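Local coordinates for protein putative citrate lyase, alfa subunit (Streptococcus mutans, PDB 2HJ0) that is a putative citrate lyase alpha subunit of the CitF family, an alpha/beta protein modelled as a dimer, each chain built on two mixed, mostly parallel beta-sheets, at residues A[52-55]-A[56-60]; A[219-222]-A[223-226]; A[293-297]-A[298-302]; A[432-435]-A[436-439]; A[466-469]-A[470-474]. All coordinates share one frame; numbering follows the deposited sequence.

Contact 1 of 5, residues A[52-55]-A[56-60]; sequences IHEA and IEKTR
Lys-58 N donates to Glu-54 O at 2.7 Å, the shortest of three backbone bonds that tie consecutive rungs of this helix together. Next to it Glu-57 N binds His-53 O, and before that Ile-56 N binds Ile-52 O at 3.0 Å with an N-H...O angle of 161°. Beside the bond from Lys-58 to Glu-54 the side chains of the same two residues run side by side and point the same way. The glutamate is fully extended, its CG anti to the backbone N (chi1 -172°), and it meets the lysine through methylenes, with CG of Glu-54 4.0 Å from CG of Lys-58. Their charged ends do not join: OE1 of Glu-54 stays 5.2 Å from NZ of Lys-58, while OE2 of the glutamate takes a hydrogen bond from Ser-50 just upstream. All of this belongs to the short helix 52-58; the chain leaves helical geometry at Arg-60, whose positive phi of 68° completes a Schellman motif. On another side of the helix Ile-52 and Ile-56 pack obliquely, CG2 of Ile-52 lying 3.6 Å from CD1 of Ile-56. This pair is buried against helix 79-89, where both touch Glu-86, and Ile-52 also reaches Val-229 of strand 227-230. His-53 turns its ND1 to Glu-86, and Ala-55 rests on Leu-49 of the edge strand 48-49.

Contact 2 of 5, residues A[219-222]-A[223-226]; sequences SIPQ and TDVD
The ring of Pro-221 meets, along its edges, two side chains that come round the turn. Its CG lies 3.5 Å from OG1 of Thr-223, whose side chain crosses the ring at about a right angle, and also 3.5 Å from OD2 of Asp-224, which comes in obliquely by the CG-CD edge. A chi1 of 48° swings the threonine hydroxyl in toward its own main chain and sets OG1 beside the CB-CG edge of the proline. The backbone closes a short 3-10 turn with two i+3 to i bonds: Asp-224 N to Pro-221 O at 3.0 Å, and Val-225 N to Gln-222 O at 3.2 Å. In both, the donor stands well above the plane of the carbonyl, by 52° in the first, consistent with a tight turn. Ile-220 spans the turn to Val-225, their CG2 methyls 3.7 Å apart and the two side chains roughly perpendicular. Gln-222 reaches from the turn into the subunit interface, with OE1 held by Tyr-213 and Asn-177 and NE2 bonded to Gly-361 O of the second subunit. Upstream, Ser-219 and Ile-220 form a classic beta bulge opposite Ala-178. Ile-220 packs on Met-194 and Ala-197 of helix 191-199, Val-225 on Ile-205 of strand 202-207, and the chain then passes through Asp-226 into strand 227-230.

Contact 3 of 5, residues A[293-297]-A[298-302]; sequences EQMIK and DDIKA
The side-chain amide of Gln-294 turns its oxygen edge, OE1, toward OD2 of the Asp-298 carboxylate, the two planes standing 45° apart, so the flat groups do not stack. These are the nearest side-chain atoms, at 3.5 Å; both are acceptors, and no hydrogen bond joins them. Closer still, and again two acceptors, OD2 of Asp-298 lies 2.9 Å from the backbone O of Gln-294. What does link these residues is the backbone: Asp-298 N donates to Gln-294 O at 3.2 Å along an almost straight N-H...O line of 172°, although the donor is tilted from the carbonyl plane. This is a closing bond of helix 282-297, since Asp-298 is the first residue to leave helical angles. Within the last turn, Lys-297 reaches back to Glu-293, NZ to OE2 at 3.0 Å, a salt bridge whose hydrogen bond is weak. Beyond the helix end the chain doubles back over selenomethionine Met-295. Ile-300 crosses it at about a right angle, its CD1 3.4 Å from CG of Met-295; a chi1 of 72° tucks the isoleucine's CG1 in against its own backbone and turns that methyl to the helix. A bend at its last torsion carries CE of Met-295 to CB of Ala-302, 3.7 Å away, where strand 302-305 begins. Phe-274 touches all three. The Tyr-270 hydroxyl serves both acceptor oxygens, its main bond to Asp-298 OD2 and a weak one to Gln-294 O, and probably offsets some of their mutual repulsion at the helix's negative end.

Contact 4 of 5, residues A[432-435]-A[436-439]; sequences ITPG and TSVD
Val-438 N donates to Gly-435 O at 2.8 Å, and the N-H arrives well above the carbonyl plane, 59° out of it. A second bond, from Ser-437 N to Pro-434 O, has the same length, though the position of that nitrogen is less certain. Together they wind the chain through a short 3-10 turn. The glycine's own N is held by OD1 of Asn-382, so both N and O of Gly-435 are hydrogen-bonded. Outward from this backbone, the hydroxyl of Thr-436 comes back beside the CB-CG edge of the proline ring, with OG1 3.6 Å from CB of Pro-434; a chi1 of 48° puts it there, and the two side chains cross at about a right angle. Ser-437 lies on the other arm of the turn, its CB 3.9 Å from CG2 of Thr-433. A chi1 of -58° sets OG1 of Thr-433 beside the backbone N and leaves CG2 anti to that N. This OG1 binds ND1 of His-400, Thr-433 and Ser-437 both pack on Ala-404 of helix 400-406, and Val-438 touches Val-383. Just before the turn Ile-432 and Thr-433 both face Val-383, a classic beta bulge; just after it Asp-439, held by Arg-453 and by Ser-410 N, leads into strand 440-442. A bulge running into a 3-10 turn is thus the way this buried connection enters the second mixed sheet.

Contact 5 of 5, residues A[466-469]-A[470-474]; sequences PQLT and IEELK
Thr-469 and Glu-472 meet with their side chains at about a right angle, and each caps the backbone of the other. OG1 of the threonine accepts from Glu-472 N at 3.0 Å, and OE1 of the glutamate accepts from Thr-469 N at 2.8 Å. The first works because OG1 lies between its own backbone N and carbonyl carbon (chi1 64°), facing the open turn. For the second, the glutamate CG sits beside its backbone N (chi1 -68°) and the chain runs on extended, bringing OE1 back to the peptide N-H ahead of the helix; the N-H reaches this oxygen on its anti side, 15° out of the carboxylate plane. The two side chains also touch each other through a weak 3.3 Å bond from Thr-469 OG1 to Glu-472 OE1. This is a capping box, with Thr-469 as N-cap of helix 470-481, directly after the weakly bonded edge strand 467-468. The threonine carbonyl takes up the first regular helical bond, from Leu-473 N at 3.2 Å. Leu-468 crosses Glu-472 obliquely, its CB beside OE1 of the glutamate, while its CD1 approaches CD2 of Leu-473 only distantly. Glu-471, bent at chi2, swings its carboxylate back so that OE1 lies 3.6 Å from CB of Thr-469. Away from the cap, Ile-470 packs on Phe-381 and Phe-424, and Leu-473 on Ala-448 of the neighbouring strand 447-449.

Overall arrangement
From the N terminus the five contacts follow in series; each is a local turn, and none nests in or crosses another. Contact 1 spans the short helix that follows edge strand 48-49, and contact 2, its centre about 18 Å away, leads into the neighbouring strand 227-230 and faces the second subunit. Contact 3 turns helix 282-297 into strand 302-305 of the other sheet. Contact 4 enters strand 440-442 there, and contact 5, centre about 16 Å from it, joins edge strand 467-468 to its helix. Contacts 1 and 5 lie farthest apart, about 57 Å between centres. Contacts 2 and 4 repeat the same bulge and 3-10 turn before a strand, consistent with two related halves.

Contact 1 of 5, residues A[52-55]-A[56-60]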
loop_
_atom_site.group_PDB
_atom_site.type_symbol
_atom_site.label_atom_id
_atom_site.label_comp_id
_atom_site.label_asym_id
_atom_site.label_seq_id
_atom_site.Cartn_x
_atom_site.Cartn_y
_atom_site.Cartn_z
ATOM N N ILE A 52 -20.921 -16.651 -4.114
ATOM C CA ILE A 52 -20.866 -15.865 -2.892
ATOM C C ILE A 52 -21.101 -16.823 -1.738
ATOM O O ILE A 52 -20.530 -16.652 -0.668
ATOM C CB ILE A 52 -21.945 -14.756 -2.867
ATOM C CG1 ILE A 52 -21.340 -13.434 -3.347
ATOM C CG2 ILE A 52 -22.505 -14.581 -1.473
ATOM C CD1 ILE A 52 -21.074 -13.388 -4.807
ATOM N N HIS A 53 -21.933 -17.840 -1.962
ATOM C CA HIS A 53 -22.240 -18.824 -0.922
ATOM C C HIS A 53 -20.960 -19.447 -0.359
ATOM O O HIS A 53 -20.698 -19.342 0.839
ATOM C CB HIS A 53 -23.162 -19.931 -1.471
ATOM C CG HIS A 53 -23.706 -20.845 -0.412
ATOM N ND1 HIS A 53 -24.968 -20.696 0.123
ATOM C CD2 HIS A 53 -23.133 -21.872 0.264
ATOM C CE1 HIS A 53 -25.145 -21.585 1.085
ATOM N NE2 HIS A 53 -24.047 -22.310 1.191
ATOM N N GLU A 54 -20.171 -20.091 -1.223
ATOM C CA GLU A 54 -18.922 -20.732 -0.804
ATOM C C GLU A 54 -17.975 -19.721 -0.159
ATOM O O GLU A 54 -17.169 -20.061 0.709
ATOM C CB GLU A 54 -18.231 -21.387 -1.999
ATOM C CG GLU A 54 -17.031 -22.245 -1.639
ATOM C CD GLU A 54 -16.304 -22.789 -2.866
ATOM O OE1 GLU A 54 -15.361 -23.591 -2.692
ATOM O OE2 GLU A 54 -16.664 -22.417 -4.009
ATOM N N ALA A 55 -18.069 -18.473 -0.585
ATOM C CA ALA A 55 -17.219 -17.455 -0.017
ATOM C C ALA A 55 -17.578 -17.302 1.450
ATOM O O ALA A 55 -16.704 -17.312 2.311
ATOM C CB ALA A 55 -17.421 -16.129 -0.748
ATOM N N ILE A 56 -18.873 -17.158 1.732
ATOM C CA ILE A 56 -19.354 -16.985 3.107
ATOM C C ILE A 56 -18.965 -18.204 3.924
ATOM O O ILE A 56 -18.587 -18.111 5.093
ATOM C CB ILE A 56 -20.892 -16.820 3.140
ATOM C CG1 ILE A 56 -21.297 -15.642 2.250
ATOM C CG2 ILE A 56 -21.360 -16.584 4.565
ATOM C CD1 ILE A 56 -22.778 -15.487 2.033
ATOM N N GLU A 57 -19.041 -19.349 3.266
ATOM C CA GLU A 57 -18.727 -20.616 3.882
ATOM C C GLU A 57 -17.246 -20.715 4.226
ATOM O O GLU A 57 -16.863 -20.731 5.399
ATOM C CB GLU A 57 -19.120 -21.739 2.932
ATOM C CG GLU A 57 -19.115 -23.114 3.548
ATOM C CD GLU A 57 -19.116 -24.197 2.491
ATOM O OE1 GLU A 57 -18.026 -24.493 1.929
ATOM O OE2 GLU A 57 -20.213 -24.730 2.208
ATOM N N LYS A 58 -16.403 -20.767 3.207
ATOM C CA LYS A 58 -14.976 -20.884 3.452
ATOM C C LYS A 58 -14.385 -19.732 4.246
ATOM O O LYS A 58 -13.212 -19.766 4.612
ATOM C CB LYS A 58 -14.218 -21.048 2.130
ATOM C CG LYS A 58 -14.463 -22.402 1.461
ATOM C CD LYS A 58 -13.422 -22.724 0.391
ATOM C CE LYS A 58 -11.988 -22.707 0.976
ATOM N NZ LYS A 58 -10.901 -22.965 -0.031
ATOM N N THR A 59 -15.195 -18.723 4.529
ATOM C CA THR A 59 -14.702 -17.574 5.256
ATOM C C THR A 59 -14.973 -17.752 6.747
ATOM O O THR A 59 -14.442 -17.020 7.584
ATOM C CB THR A 59 -15.347 -16.314 4.698
ATOM O OG1 THR A 59 -14.473 -15.210 4.903
ATOM C CG2 THR A 59 -16.664 -16.046 5.355
ATOM N N ARG A 60 -15.790 -18.751 7.070
ATOM C CA ARG A 60 -16.118 -19.064 8.454
ATOM C C ARG A 60 -16.958 -18.020 9.191
ATOM O O ARG A 60 -16.950 -17.953 10.426
ATOM C CB ARG A 60 -14.831 -19.320 9.239
ATOM C CG ARG A 60 -14.652 -20.765 9.641
ATOM C CD ARG A 60 -14.127 -21.628 8.515
ATOM N NE ARG A 60 -12.665 -21.702 8.514
ATOM C CZ ARG A 60 -11.925 -22.160 9.527
ATOM N NH1 ARG A 60 -10.594 -22.184 9.427
ATOM N NH2 ARG A 60 -12.509 -22.588 10.643
#

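Contact 2 of 5, residues A[219-222]-A[223-226]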
loop_
_atom_site.group_PDB
_atom_site.type_symbol
_atom_site.label_atom_id
_atom_site.label_comp_id
_atom_site.label_asym_id
_atom_site.label_seq_id
_atom_site.Cartn_x
_atom_site.Cartn_y
_atom_site.Cartn_z
ATOM N N SER A 219 -4.960 -1.774 -7.385
ATOM C CA SER A 219 -5.434 -0.918 -6.297
ATOM C C SER A 219 -5.490 -1.728 -4.996
ATOM O O SER A 219 -5.311 -1.197 -3.901
ATOM C CB SER A 219 -6.807 -0.347 -6.641
ATOM O OG SER A 219 -6.736 0.408 -7.837
ATOM N N ILE A 220 -5.739 -3.024 -5.142
ATOM C CA ILE A 220 -5.796 -3.945 -4.019
ATOM C C ILE A 220 -4.925 -5.135 -4.431
ATOM O O ILE A 220 -5.225 -5.839 -5.396
ATOM C CB ILE A 220 -7.233 -4.357 -3.750
ATOM C CG1 ILE A 220 -8.016 -3.128 -3.298
ATOM C CG2 ILE A 220 -7.270 -5.465 -2.736
ATOM C CD1 ILE A 220 -9.472 -3.338 -3.090
ATOM N N PRO A 221 -3.812 -5.348 -3.705
ATOM C CA PRO A 221 -2.855 -6.429 -3.961
ATOM C C PRO A 221 -3.339 -7.806 -3.519
ATOM O O PRO A 221 -4.181 -7.935 -2.619
ATOM C CB PRO A 221 -1.628 -5.974 -3.188
ATOM C CG PRO A 221 -2.250 -5.381 -1.958
ATOM C CD PRO A 221 -3.415 -4.578 -2.504
ATOM N N GLN A 222 -2.789 -8.834 -4.158
ATOM C CA GLN A 222 -3.140 -10.216 -3.852
ATOM C C GLN A 222 -2.847 -10.515 -2.375
ATOM O O GLN A 222 -3.494 -11.377 -1.772
ATOM C CB GLN A 222 -2.341 -11.170 -4.760
ATOM C CG GLN A 222 -0.815 -10.965 -4.660
ATOM C CD GLN A 222 -0.018 -11.631 -5.765
ATOM O OE1 GLN A 222 -0.207 -11.323 -6.932
ATOM N NE2 GLN A 222 0.889 -12.535 -5.398
ATOM N N THR A 223 -1.895 -9.780 -1.800
ATOM C CA THR A 223 -1.510 -9.973 -0.407
ATOM C C THR A 223 -2.547 -9.515 0.603
ATOM O O THR A 223 -2.389 -9.745 1.804
ATOM C CB THR A 223 -0.192 -9.259 -0.082
ATOM O OG1 THR A 223 -0.243 -7.921 -0.585
ATOM C CG2 THR A 223 0.981 -10.001 -0.689
ATOM N N ASP A 224 -3.606 -8.869 0.130
ATOM C CA ASP A 224 -4.669 -8.423 1.027
ATOM C C ASP A 224 -5.953 -9.198 0.773
ATOM O O ASP A 224 -6.925 -9.024 1.494
ATOM C CB ASP A 224 -4.968 -6.935 0.826
ATOM C CG ASP A 224 -3.885 -6.034 1.384
ATOM O OD1 ASP A 224 -3.008 -6.535 2.131
ATOM O OD2 ASP A 224 -3.917 -4.807 1.086
ATOM N N VAL A 225 -5.948 -10.062 -0.235
ATOM C CA VAL A 225 -7.154 -10.790 -0.596
ATOM C C VAL A 225 -7.125 -12.265 -0.219
ATOM O O VAL A 225 -6.095 -12.913 -0.325
ATOM C CB VAL A 225 -7.397 -10.631 -2.115
ATOM C CG1 VAL A 225 -8.673 -11.318 -2.529
ATOM C CG2 VAL A 225 -7.436 -9.142 -2.464
ATOM N N ASP A 226 -8.253 -12.804 0.226
ATOM C CA ASP A 226 -8.289 -14.206 0.592
ATOM C C ASP A 226 -9.001 -15.035 -0.457
ATOM O O ASP A 226 -8.539 -16.111 -0.831
ATOM C CB ASP A 226 -8.966 -14.389 1.961
ATOM C CG ASP A 226 -8.164 -13.765 3.092
ATOM O OD1 ASP A 226 -7.155 -14.369 3.525
ATOM O OD2 ASP A 226 -8.535 -12.656 3.535
#

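Contact 3 of 5, residues A[293-297]-A[298-302]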
loop_
_atom_site.group_PDB
_atom_site.type_symbol
_atom_site.label_atom_id
_atom_site.label_comp_id
_atom_site.label_asym_id
_atom_site.label_seq_id
_atom_site.Cartn_x
_atom_site.Cartn_y
_atom_site.Cartn_z
ATOM N N GLU A 293 -12.087 30.776 -14.994
ATOM C CA GLU A 293 -12.040 32.049 -15.690
ATOM C C GLU A 293 -11.050 32.990 -15.008
ATOM O O GLU A 293 -10.191 33.576 -15.657
ATOM C CB GLU A 293 -13.435 32.675 -15.700
ATOM C CG GLU A 293 -13.602 33.864 -16.636
ATOM C CD GLU A 293 -14.916 34.609 -16.411
ATOM O OE1 GLU A 293 -15.988 33.959 -16.470
ATOM O OE2 GLU A 293 -14.875 35.843 -16.180
ATOM N N GLN A 294 -11.164 33.127 -13.695
ATOM C CA GLN A 294 -10.261 33.996 -12.960
ATOM C C GLN A 294 -8.844 33.475 -12.981
ATOM O O GLN A 294 -7.897 34.253 -12.972
ATOM C CB GLN A 294 -10.721 34.151 -11.512
ATOM C CG GLN A 294 -11.458 35.455 -11.235
ATOM C CD GLN A 294 -10.521 36.632 -11.094
ATOM O OE1 GLN A 294 -9.702 36.899 -11.972
ATOM N NE2 GLN A 294 -10.637 37.348 -9.980
HETATM N N MSE A 295 -8.692 32.158 -12.993
HETATM C CA MSE A 295 -7.356 31.576 -13.018
HETATM C C MSE A 295 -6.721 31.816 -14.373
HETATM O O MSE A 295 -5.499 31.899 -14.480
HETATM C CB MSE A 295 -7.409 30.078 -12.747
HETATM C CG MSE A 295 -7.774 29.709 -11.319
HETATM SE SE MSE A 295 -8.152 27.806 -11.132
HETATM C CE MSE A 295 -6.314 27.157 -11.174
ATOM N N ILE A 296 -7.557 31.910 -15.406
ATOM C CA ILE A 296 -7.068 32.154 -16.750
ATOM C C ILE A 296 -6.688 33.634 -16.896
ATOM O O ILE A 296 -5.622 33.936 -17.413
ATOM C CB ILE A 296 -8.118 31.741 -17.809
ATOM C CG1 ILE A 296 -8.286 30.227 -17.808
ATOM C CG2 ILE A 296 -7.671 32.182 -19.185
ATOM C CD1 ILE A 296 -9.371 29.725 -18.726
ATOM N N LYS A 297 -7.544 34.543 -16.427
ATOM C CA LYS A 297 -7.251 35.974 -16.499
ATOM C C LYS A 297 -5.844 36.187 -15.947
ATOM O O LYS A 297 -4.996 36.824 -16.581
ATOM C CB LYS A 297 -8.244 36.790 -15.662
ATOM C CG LYS A 297 -9.714 36.674 -16.090
ATOM C CD LYS A 297 -10.628 37.583 -15.249
ATOM C CE LYS A 297 -12.109 37.328 -15.548
ATOM N NZ LYS A 297 -12.457 37.506 -16.995
ATOM N N ASP A 298 -5.621 35.656 -14.746
ATOM C CA ASP A 298 -4.324 35.718 -14.088
ATOM C C ASP A 298 -3.596 34.532 -14.705
ATOM O O ASP A 298 -4.173 33.811 -15.510
ATOM C CB ASP A 298 -4.475 35.521 -12.573
ATOM C CG ASP A 298 -5.488 36.479 -11.950
ATOM O OD1 ASP A 298 -5.353 37.703 -12.150
ATOM O OD2 ASP A 298 -6.422 36.011 -11.260
ATOM N N ASP A 299 -2.339 34.310 -14.369
ATOM C CA ASP A 299 -1.677 33.167 -14.971
ATOM C C ASP A 299 -1.374 32.145 -13.895
ATOM O O ASP A 299 -0.499 31.292 -14.056
ATOM C CB ASP A 299 -0.401 33.613 -15.682
ATOM C CG ASP A 299 0.085 32.594 -16.695
ATOM O OD1 ASP A 299 -0.762 32.074 -17.457
ATOM O OD2 ASP A 299 1.311 32.324 -16.731
ATOM N N ILE A 300 -2.128 32.241 -12.799
ATOM C CA ILE A 300 -1.953 31.347 -11.661
ATOM C C ILE A 300 -2.408 29.927 -11.976
ATOM O O ILE A 300 -3.367 29.702 -12.719
ATOM C CB ILE A 300 -2.703 31.856 -10.391
ATOM C CG1 ILE A 300 -4.205 31.696 -10.560
ATOM C CG2 ILE A 300 -2.342 33.304 -10.100
ATOM C CD1 ILE A 300 -4.716 30.360 -10.098
ATOM N N LYS A 301 -1.693 28.969 -11.400
ATOM C CA LYS A 301 -1.991 27.566 -11.603
ATOM C C LYS A 301 -2.040 26.845 -10.257
ATOM O O LYS A 301 -1.177 27.042 -9.403
ATOM C CB LYS A 301 -0.921 26.942 -12.494
ATOM C CG LYS A 301 -1.395 25.762 -13.300
ATOM C CD LYS A 301 -0.233 24.990 -13.921
ATOM C CE LYS A 301 0.626 24.312 -12.853
ATOM N NZ LYS A 301 1.561 23.287 -13.414
ATOM N N ALA A 302 -3.061 26.018 -10.074
ATOM C CA ALA A 302 -3.232 25.267 -8.836
ATOM C C ALA A 302 -2.368 24.005 -8.871
ATOM O O ALA A 302 -2.199 23.402 -9.928
ATOM C CB ALA A 302 -4.696 24.896 -8.664
#

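Contact 4 of 5, residues A[432-435]-A[436-439]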
loop_
_atom_site.group_PDB
_atom_site.type_symbol
_atom_site.label_atom_id
_atom_site.label_comp_id
_atom_site.label_asym_id
_atom_site.label_seq_id
_atom_site.Cartn_x
_atom_site.Cartn_y
_atom_site.Cartn_z
ATOM N N ILE A 432 -23.353 17.913 12.136
ATOM C CA ILE A 432 -22.313 17.063 11.573
ATOM C C ILE A 432 -20.983 17.812 11.576
ATOM O O ILE A 432 -19.950 17.235 11.910
ATOM C CB ILE A 432 -22.649 16.578 10.137
ATOM C CG1 ILE A 432 -23.654 15.426 10.195
ATOM C CG2 ILE A 432 -21.396 16.043 9.454
ATOM C CD1 ILE A 432 -24.919 15.764 10.916
ATOM N N THR A 433 -21.010 19.092 11.226
ATOM C CA THR A 433 -19.793 19.898 11.205
ATOM C C THR A 433 -19.938 21.131 12.093
ATOM O O THR A 433 -20.800 21.980 11.875
ATOM C CB THR A 433 -19.451 20.379 9.780
ATOM O OG1 THR A 433 -19.306 19.249 8.913
ATOM C CG2 THR A 433 -18.157 21.195 9.784
ATOM N N PRO A 434 -19.081 21.253 13.105
ATOM C CA PRO A 434 -19.108 22.390 14.035
ATOM C C PRO A 434 -18.772 23.723 13.366
ATOM O O PRO A 434 -17.922 23.785 12.472
ATOM C CB PRO A 434 -18.075 22.003 15.093
ATOM C CG PRO A 434 -17.069 21.223 14.291
ATOM C CD PRO A 434 -17.947 20.357 13.387
ATOM N N GLY A 435 -19.446 24.782 13.810
ATOM C CA GLY A 435 -19.233 26.098 13.244
ATOM C C GLY A 435 -17.787 26.522 13.288
ATOM O O GLY A 435 -17.292 27.245 12.413
ATOM N N THR A 436 -17.097 26.075 14.321
ATOM C CA THR A 436 -15.686 26.398 14.461
ATOM C C THR A 436 -14.844 25.934 13.264
ATOM O O THR A 436 -13.675 26.288 13.170
ATOM C CB THR A 436 -15.130 25.764 15.706
ATOM O OG1 THR A 436 -15.527 24.394 15.739
ATOM C CG2 THR A 436 -15.654 26.473 16.928
ATOM N N SER A 437 -15.445 25.147 12.367
ATOM C CA SER A 437 -14.767 24.643 11.171
ATOM C C SER A 437 -15.255 25.367 9.919
ATOM O O SER A 437 -14.688 25.219 8.837
ATOM C CB SER A 437 -15.013 23.136 10.985
ATOM O OG SER A 437 -14.187 22.350 11.813
ATOM N N VAL A 438 -16.331 26.130 10.066
ATOM C CA VAL A 438 -16.892 26.858 8.945
ATOM C C VAL A 438 -16.370 28.284 9.002
ATOM O O VAL A 438 -16.581 28.996 9.982
ATOM C CB VAL A 438 -18.421 26.841 9.002
ATOM C CG1 VAL A 438 -18.991 27.561 7.800
ATOM C CG2 VAL A 438 -18.908 25.392 9.052
ATOM N N ASP A 439 -15.671 28.687 7.948
ATOM C CA ASP A 439 -15.084 30.014 7.878
ATOM C C ASP A 439 -15.951 31.045 7.183
ATOM O O ASP A 439 -16.161 32.144 7.702
ATOM C CB ASP A 439 -13.732 29.940 7.181
ATOM C CG ASP A 439 -12.745 29.073 7.932
ATOM O OD1 ASP A 439 -12.492 29.376 9.114
ATOM O OD2 ASP A 439 -12.224 28.087 7.348
#

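Contact 5 of 5, residues A[466-469]-A[470-474]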
loop_
_atom_site.group_PDB
_atom_site.type_symbol
_atom_site.label_atom_id
_atom_site.label_comp_id
_atom_site.label_asym_id
_atom_site.label_seq_id
_atom_site.Cartn_x
_atom_site.Cartn_y
_atom_site.Cartn_z
ATOM N N PRO A 466 -21.826 41.675 -1.086
ATOM C CA PRO A 466 -22.585 41.958 0.136
ATOM C C PRO A 466 -22.206 41.046 1.278
ATOM O O PRO A 466 -22.200 39.833 1.136
ATOM C CB PRO A 466 -24.041 41.811 -0.309
ATOM C CG PRO A 466 -23.964 40.877 -1.472
ATOM C CD PRO A 466 -22.710 41.291 -2.199
ATOM N N GLN A 467 -21.854 41.644 2.408
ATOM C CA GLN A 467 -21.474 40.875 3.585
ATOM C C GLN A 467 -22.460 41.089 4.743
ATOM O O GLN A 467 -22.892 42.208 4.999
ATOM C CB GLN A 467 -20.072 41.277 4.026
ATOM C CG GLN A 467 -19.020 41.020 2.974
ATOM C CD GLN A 467 -17.641 41.427 3.420
ATOM O OE1 GLN A 467 -17.223 41.110 4.530
ATOM N NE2 GLN A 467 -16.919 42.122 2.555
ATOM N N LEU A 468 -22.808 40.014 5.442
ATOM C CA LEU A 468 -23.724 40.110 6.561
ATOM C C LEU A 468 -23.273 39.188 7.685
ATOM O O LEU A 468 -22.216 38.550 7.606
ATOM C CB LEU A 468 -25.145 39.727 6.132
ATOM C CG LEU A 468 -25.679 40.243 4.800
ATOM C CD1 LEU A 468 -25.068 39.406 3.680
ATOM C CD2 LEU A 468 -27.190 40.123 4.742
ATOM N N THR A 469 -24.085 39.127 8.735
ATOM C CA THR A 469 -23.812 38.271 9.882
ATOM C C THR A 469 -24.660 37.027 9.698
ATOM O O THR A 469 -25.670 37.068 9.004
ATOM C CB THR A 469 -24.239 38.945 11.197
ATOM O OG1 THR A 469 -25.661 39.124 11.199
ATOM C CG2 THR A 469 -23.562 40.298 11.354
ATOM N N ILE A 470 -24.262 35.922 10.311
ATOM C CA ILE A 470 -25.041 34.702 10.182
ATOM C C ILE A 470 -26.465 34.953 10.709
ATOM O O ILE A 470 -27.430 34.400 10.180
ATOM C CB ILE A 470 -24.347 33.509 10.940
ATOM C CG1 ILE A 470 -25.040 32.190 10.619
ATOM C CG2 ILE A 470 -24.399 33.734 12.433
ATOM C CD1 ILE A 470 -25.041 31.836 9.156
ATOM N N GLU A 471 -26.605 35.805 11.726
ATOM C CA GLU A 471 -27.932 36.097 12.271
ATOM C C GLU A 471 -28.821 36.788 11.247
ATOM O O GLU A 471 -30.030 36.541 11.186
ATOM C CB GLU A 471 -27.851 36.981 13.521
ATOM C CG GLU A 471 -27.232 36.319 14.745
ATOM C CD GLU A 471 -25.715 36.190 14.644
ATOM O OE1 GLU A 471 -25.063 37.158 14.173
ATOM O OE2 GLU A 471 -25.182 35.128 15.055
ATOM N N GLU A 472 -28.226 37.663 10.447
ATOM C CA GLU A 472 -28.988 38.372 9.427
ATOM C C GLU A 472 -29.473 37.433 8.337
ATOM O O GLU A 472 -30.552 37.634 7.782
ATOM C CB GLU A 472 -28.153 39.483 8.815
ATOM C CG GLU A 472 -27.874 40.594 9.781
ATOM C CD GLU A 472 -26.961 41.638 9.192
ATOM O OE1 GLU A 472 -25.896 41.256 8.661
ATOM O OE2 GLU A 472 -27.298 42.840 9.265
ATOM N N LEU A 473 -28.681 36.411 8.028
ATOM C CA LEU A 473 -29.068 35.443 7.015
ATOM C C LEU A 473 -30.296 34.663 7.483
ATOM O O LEU A 473 -31.198 34.387 6.701
ATOM C CB LEU A 473 -27.919 34.473 6.735
ATOM C CG LEU A 473 -26.736 35.038 5.954
ATOM C CD1 LEU A 473 -25.691 33.954 5.768
ATOM C CD2 LEU A 473 -27.206 35.556 4.598
ATOM N N LYS A 474 -30.310 34.321 8.768
ATOM C CA LYS A 474 -31.407 33.580 9.357
ATOM C C LYS A 474 -32.680 34.413 9.293
ATOM O O LYS A 474 -33.723 33.936 8.838
ATOM C CB LYS A 474 -31.076 33.217 10.802
ATOM C CG LYS A 474 -32.101 32.326 11.472
ATOM C CD LYS A 474 -33.208 33.131 12.116
ATOM C CE LYS A 474 -32.672 33.902 13.290
ATOM N NZ LYS A 474 -33.722 34.744 13.893
#